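Local coordinates for protein aminopeptidase (Aneurinibacillus sp. AM-1, PDB 5IB9) that probably acts as a zinc-dependent aminopeptidase of the M28 family, removing residues from the N-termini of peptides, and binds the inhibitor bestatin, at residues Thr21-Gly33 and His229-Ser243. Residues are numbered along the deposited sequence; the frame is centred on the assembly and turned at random.
Sequences TIQFLSQAPRVAG and HDSVEKAPGANDDAS. With ZN (zinc ion), chain C; ZN (zinc ion), chain B; BES (2-(3-amino-2-hydroxy-4-phenyl-butyrylamino)-4-methyl-pentanoic acid), chain H.
R30 and S231 join their loops through the backbone, S231 N donating to R30 O at 2.8 Å, while the helical segments 21-25 and 238-243 cross at 113°, axes 9.4 Å apart. S231 OG closes the link: it accepts R30 N almost straight (174°) and donates to A235 O, spanning the type II turn V232-A235. The R30 chain, bent at chi3 (-57°), carries its guanidinium among carbonyl oxygens. R30 NE meets H229 O near the guanidinium plane at 2.8 Å, R30 NH2 reaches G237 O at 2.9 Å, and R30 NH1 is shared between P236 O and L25 O, both tilted from that plane. S231 CB and A242 CB cover opposite faces, which with these bonds would hold the group from turning. Water 1 ties NH2 to D230 O and D241 N. A leucine in place of R30 would probably leave the H229, P236, G237 and L25 carbonyls without this shared donor and weaken the tie between the loops. I22 CG2 packs on A238 CB at 3.5 Å. The loop gripped by R30 leads into D240, which bridges both zinc ions of the bestatin site, OD1 sharing one with H228 and D301, OD2 the other with E273 and H371; its cis peptide to D241 is characteristic of M28 dizinc peptidases. L385 of helix 382-400 packs on I22 and S243, helix 35-50 on L25 and H229, and H229 pairs by backbone with F269.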
loop_
_atom_site.group_PDB
_atom_site.type_symbol
_atom_site.label_atom_id
_atom_site.label_comp_id
_atom_site.label_asym_id
_atom_site.label_seq_id
_atom_site.Cartn_x
_atom_site.Cartn_y
_atom_site.Cartn_z
ATOM N N THR A 21 30.210 -7.369 9.200
ATOM C CA THR A 21 28.827 -6.925 9.171
ATOM C C THR A 21 27.857 -7.790 9.932
ATOM O O THR A 21 26.985 -7.316 10.688
ATOM C CB THR A 21 28.390 -6.897 7.633
ATOM O OG1 THR A 21 29.104 -5.906 6.921
ATOM C CG2 THR A 21 26.833 -6.671 7.514
ATOM N N ILE A 22 27.993 -9.118 9.801
ATOM C CA ILE A 22 27.086 -10.045 10.547
ATOM C C ILE A 22 27.300 -9.887 12.076
ATOM O O ILE A 22 26.331 -9.960 12.834
ATOM C CB ILE A 22 27.228 -11.564 10.097
ATOM C CG1 ILE A 22 26.937 -11.582 8.565
ATOM C CG2 ILE A 22 26.370 -12.454 10.873
ATOM C CD1 ILE A 22 27.396 -12.940 7.841
ATOM N N GLN A 23 28.563 -9.769 12.458
ATOM C CA GLN A 23 28.890 -9.649 13.889
ATOM C C GLN A 23 28.182 -8.396 14.427
ATOM O O GLN A 23 27.532 -8.503 15.487
ATOM C CB GLN A 23 30.382 -9.430 14.004
ATOM C CG GLN A 23 30.850 -9.399 15.482
ATOM C CD GLN A 23 32.390 -9.401 15.525
ATOM O OE1 GLN A 23 33.074 -8.717 14.733
ATOM N NE2 GLN A 23 32.940 -10.200 16.412
ATOM N N PHE A 24 28.253 -7.301 13.673
ATOM C CA PHE A 24 27.572 -6.048 14.147
ATOM C C PHE A 24 26.063 -6.302 14.269
ATOM O O PHE A 24 25.402 -5.963 15.280
ATOM C CB PHE A 24 27.904 -4.811 13.257
ATOM C CG PHE A 24 27.174 -3.596 13.726
ATOM C CD1 PHE A 24 27.680 -2.853 14.815
ATOM C CD2 PHE A 24 25.867 -3.321 13.212
ATOM C CE1 PHE A 24 26.861 -1.807 15.375
ATOM C CE2 PHE A 24 25.007 -2.293 13.757
ATOM C CZ PHE A 24 25.610 -1.520 14.844
ATOM N N LEU A 25 25.422 -6.806 13.171
ATOM C CA LEU A 25 23.988 -6.852 13.086
ATOM C C LEU A 25 23.319 -7.842 14.052
ATOM O O LEU A 25 22.205 -7.675 14.490
ATOM C CB LEU A 25 23.517 -7.126 11.587
ATOM C CG LEU A 25 23.842 -5.941 10.675
ATOM C CD1 LEU A 25 23.522 -6.521 9.319
ATOM C CD2 LEU A 25 22.975 -4.748 10.979
ATOM N N SER A 26 24.072 -8.936 14.320
ATOM C CA SER A 26 23.461 -10.033 15.049
ATOM C C SER A 26 23.777 -9.974 16.561
ATOM O O SER A 26 23.637 -11.006 17.256
ATOM C CB SER A 26 23.934 -11.415 14.467
ATOM O OG SER A 26 25.326 -11.613 14.555
ATOM N N GLN A 27 24.115 -8.788 17.070
ATOM C CA GLN A 27 24.215 -8.647 18.550
ATOM C C GLN A 27 22.879 -8.798 19.253
ATOM O O GLN A 27 22.812 -9.041 20.510
ATOM C CB GLN A 27 24.840 -7.301 18.918
ATOM C CG GLN A 27 26.242 -7.120 18.406
ATOM C CD GLN A 27 26.774 -5.725 18.654
ATOM O OE1 GLN A 27 27.415 -5.470 19.730
ATOM N NE2 GLN A 27 26.582 -4.830 17.694
ATOM N N ALA A 28 21.760 -8.627 18.532
ATOM C CA ALA A 28 20.470 -8.792 19.081
ATOM C C ALA A 28 19.492 -9.013 17.902
ATOM O O ALA A 28 19.789 -8.567 16.780
ATOM C CB ALA A 28 20.052 -7.484 19.911
ATOM N N PRO A 29 18.346 -9.638 18.098
ATOM C CA PRO A 29 17.314 -9.716 17.057
ATOM C C PRO A 29 16.918 -8.332 16.542
ATOM O O PRO A 29 16.977 -7.347 17.258
ATOM C CB PRO A 29 16.141 -10.411 17.767
ATOM C CG PRO A 29 16.785 -11.158 18.924
ATOM C CD PRO A 29 17.875 -10.284 19.376
ATOM N N ARG A 30 16.522 -8.324 15.271
ATOM C CA ARG A 30 16.169 -7.048 14.612
ATOM C C ARG A 30 14.721 -7.121 14.210
ATOM O O ARG A 30 14.333 -7.169 13.004
ATOM C CB ARG A 30 17.094 -6.815 13.362
ATOM C CG ARG A 30 18.523 -6.725 13.736
ATOM C CD ARG A 30 19.466 -6.604 12.518
ATOM N NE ARG A 30 19.295 -7.730 11.576
ATOM C CZ ARG A 30 19.704 -9.016 11.838
ATOM N NH1 ARG A 30 20.462 -9.294 12.931
ATOM N NH2 ARG A 30 19.446 -9.979 10.953
ATOM N N VAL A 31 13.785 -7.054 15.172
ATOM C CA VAL A 31 12.408 -7.249 14.806
ATOM C C VAL A 31 11.871 -6.020 14.069
ATOM O O VAL A 31 12.229 -4.888 14.450
ATOM C CB VAL A 31 11.570 -7.442 16.103
ATOM C CG1 VAL A 31 10.090 -7.454 15.784
ATOM C CG2 VAL A 31 12.003 -8.810 16.727
ATOM N N ALA A 32 11.065 -6.261 12.996
ATOM C CA ALA A 32 10.729 -5.110 12.160
ATOM C C ALA A 32 10.016 -4.041 12.940
ATOM O O ALA A 32 9.169 -4.334 13.786
ATOM C CB ALA A 32 9.923 -5.495 11.016
ATOM N N GLY A 33 10.410 -2.794 12.710
ATOM C CA GLY A 33 9.711 -1.667 13.347
ATOM C C GLY A 33 10.268 -1.383 14.736
ATOM O O GLY A 33 9.815 -0.428 15.408
ATOM N N HIS A 229 16.786 -6.858 6.234
ATOM C CA HIS A 229 17.541 -6.537 7.468
ATOM C C HIS A 229 16.852 -6.780 8.786
ATOM O O HIS A 229 17.488 -6.575 9.782
ATOM C CB HIS A 229 18.109 -5.081 7.398
ATOM C CG HIS A 229 17.083 -4.031 7.063
ATOM N ND1 HIS A 229 15.903 -3.735 7.704
ATOM C CD2 HIS A 229 17.158 -3.202 5.990
ATOM C CE1 HIS A 229 15.273 -2.739 7.035
ATOM N NE2 HIS A 229 16.068 -2.402 6.017
ATOM N N ASP A 230 15.632 -7.291 8.713
ATOM C CA ASP A 230 14.931 -7.688 9.965
ATOM C C ASP A 230 15.088 -9.194 10.197
ATOM O O ASP A 230 15.429 -9.971 9.282
ATOM C CB ASP A 230 13.448 -7.375 9.861
ATOM C CG ASP A 230 12.702 -8.136 8.785
ATOM O OD1 ASP A 230 13.176 -8.262 7.604
ATOM O OD2 ASP A 230 11.609 -8.653 9.102
ATOM N N SER A 231 14.858 -9.520 11.495
ATOM C CA SER A 231 14.844 -10.970 11.836
ATOM C C SER A 231 13.636 -11.248 12.695
ATOM O O SER A 231 12.925 -10.346 13.068
ATOM C CB SER A 231 16.142 -11.395 12.559
ATOM O OG SER A 231 16.175 -10.802 13.854
ATOM N N VAL A 232 13.329 -12.540 12.866
ATOM C CA VAL A 232 12.148 -12.850 13.752
ATOM C C VAL A 232 12.469 -12.646 15.240
ATOM O O VAL A 232 13.640 -12.595 15.644
ATOM C CB VAL A 232 11.685 -14.307 13.519
ATOM C CG1 VAL A 232 11.218 -14.462 12.034
ATOM C CG2 VAL A 232 12.717 -15.368 13.928
ATOM N N GLU A 233 11.395 -12.505 16.026
ATOM C CA GLU A 233 11.532 -12.363 17.496
ATOM C C GLU A 233 12.493 -13.431 18.096
ATOM O O GLU A 233 12.408 -14.602 17.760
ATOM C CB GLU A 233 10.171 -12.588 18.159
ATOM C CG GLU A 233 9.162 -11.418 18.094
ATOM C CD GLU A 233 9.407 -10.301 19.144
ATOM O OE1 GLU A 233 8.730 -9.216 19.046
ATOM O OE2 GLU A 233 10.273 -10.497 20.058
ATOM N N LYS A 234 13.391 -12.996 18.954
ATOM C CA LYS A 234 14.376 -13.853 19.708
ATOM C C LYS A 234 15.470 -14.477 18.855
ATOM O O LYS A 234 16.362 -15.135 19.382
ATOM C CB LYS A 234 13.625 -14.975 20.519
ATOM C CG LYS A 234 12.747 -14.415 21.584
ATOM C CD LYS A 234 12.050 -15.503 22.430
ATOM C CE LYS A 234 10.856 -14.832 23.096
ATOM N NZ LYS A 234 9.746 -15.762 23.555
ATOM N N ALA A 235 15.463 -14.278 17.509
ATOM C CA ALA A 235 16.515 -14.803 16.706
ATOM C C ALA A 235 17.521 -13.712 16.371
ATOM O O ALA A 235 17.099 -12.713 15.750
ATOM C CB ALA A 235 15.959 -15.395 15.294
ATOM N N PRO A 236 18.788 -13.847 16.736
ATOM C CA PRO A 236 19.800 -12.904 16.396
ATOM C C PRO A 236 19.967 -12.664 14.866
ATOM O O PRO A 236 20.529 -11.607 14.450
ATOM C CB PRO A 236 21.109 -13.452 17.066
ATOM C CG PRO A 236 20.533 -14.233 18.352
ATOM C CD PRO A 236 19.360 -14.910 17.668
ATOM N N GLY A 237 19.503 -13.629 14.067
ATOM C CA GLY A 237 19.415 -13.366 12.616
ATOM C C GLY A 237 20.728 -13.302 11.950
ATOM O O GLY A 237 20.866 -12.523 10.986
ATOM N N ALA A 238 21.749 -14.050 12.379
ATOM C CA ALA A 238 23.023 -13.920 11.739
ATOM C C ALA A 238 22.921 -14.447 10.332
ATOM O O ALA A 238 23.480 -13.831 9.395
ATOM C CB ALA A 238 24.170 -14.684 12.476
ATOM N N ASN A 239 22.267 -15.605 10.178
ATOM C CA ASN A 239 22.142 -16.092 8.793
ATOM C C ASN A 239 20.887 -15.571 8.123
ATOM O O ASN A 239 20.952 -15.314 6.874
ATOM C CB ASN A 239 22.215 -17.648 8.728
ATOM C CG ASN A 239 22.550 -18.070 7.313
ATOM O OD1 ASN A 239 23.446 -17.487 6.688
ATOM N ND2 ASN A 239 21.819 -19.057 6.826
ATOM N N ASP A 240 19.779 -15.489 8.870
ATOM C CA ASP A 240 18.486 -15.049 8.349
ATOM C C ASP A 240 18.258 -13.645 8.901
ATOM O O ASP A 240 17.613 -13.531 9.942
ATOM C CB ASP A 240 17.289 -16.014 8.786
ATOM C CG ASP A 240 16.006 -15.757 8.095
ATOM O OD1 ASP A 240 16.141 -14.831 7.076
ATOM O OD2 ASP A 240 14.780 -16.154 8.349
ATOM N N ASP A 241 18.682 -12.503 8.294
ATOM C CA ASP A 241 19.315 -12.478 6.995
ATOM C C ASP A 241 20.437 -11.479 7.068
ATOM O O ASP A 241 20.743 -10.811 6.070
ATOM C CB ASP A 241 18.330 -12.140 5.865
ATOM C CG ASP A 241 18.989 -12.357 4.509
ATOM O OD1 ASP A 241 19.968 -13.105 4.315
ATOM O OD2 ASP A 241 18.450 -11.664 3.512
ATOM N N ALA A 242 21.183 -11.431 8.215
ATOM C CA ALA A 242 22.431 -10.647 8.135
ATOM C C ALA A 242 23.414 -11.095 7.100
ATOM O O ALA A 242 24.139 -10.254 6.518
ATOM C CB ALA A 242 23.128 -10.487 9.536
ATOM N N SER A 243 23.457 -12.398 6.811
ATOM C CA SER A 243 24.284 -12.907 5.786
ATOM C C SER A 243 24.022 -12.218 4.453
ATOM O O SER A 243 24.954 -11.775 3.803
ATOM C CB SER A 243 24.104 -14.448 5.662
ATOM O OG SER A 243 22.828 -14.775 5.154
HETATM ZN ZN ZN C . 15.146 -14.446 5.368
HETATM ZN ZN ZN B . 13.129 -15.669 7.998
HETATM N N2 BES H . 14.565 -16.825 4.590
HETATM C C1 BES H . 13.156 -17.100 4.872
HETATM C C6 BES H . 12.579 -17.883 3.695
HETATM C C7 BES H . 13.035 -19.323 3.486
HETATM C C8 BES H . 13.266 -20.221 4.558
HETATM C C12 BES H . 13.191 -19.774 2.157
HETATM C C9 BES H . 13.649 -21.551 4.281
HETATM C C11 BES H . 13.584 -21.113 1.879
HETATM C C10 BES H . 13.816 -21.989 2.952
HETATM C C2 BES H . 12.400 -15.786 5.096
HETATM O O2 BES H . 13.287 -15.102 5.978
HETATM C C3 BES H . 11.145 -16.163 5.806
HETATM O O3 BES H . 11.245 -16.626 6.937
HETATM N N1 BES H . 10.039 -16.064 5.152
HETATM C C4 BES H . 8.792 -16.504 5.785
HETATM C C13 BES H . 7.743 -16.223 4.723
HETATM C C14 BES H . 7.582 -14.741 4.368
HETATM C C15 BES H . 6.404 -14.713 3.403
HETATM C C16 BES H . 7.389 -13.807 5.564
HETATM C C5 BES H . 8.721 -18.010 6.006
HETATM O O1 BES H . 7.868 -18.464 6.823
HETATM O O4 BES H . 9.461 -18.806 5.399
HETATM O O HOH W 1 18.041 -9.736 8.454
HETATM O O HOH W 2 10.896 -8.835 11.712
#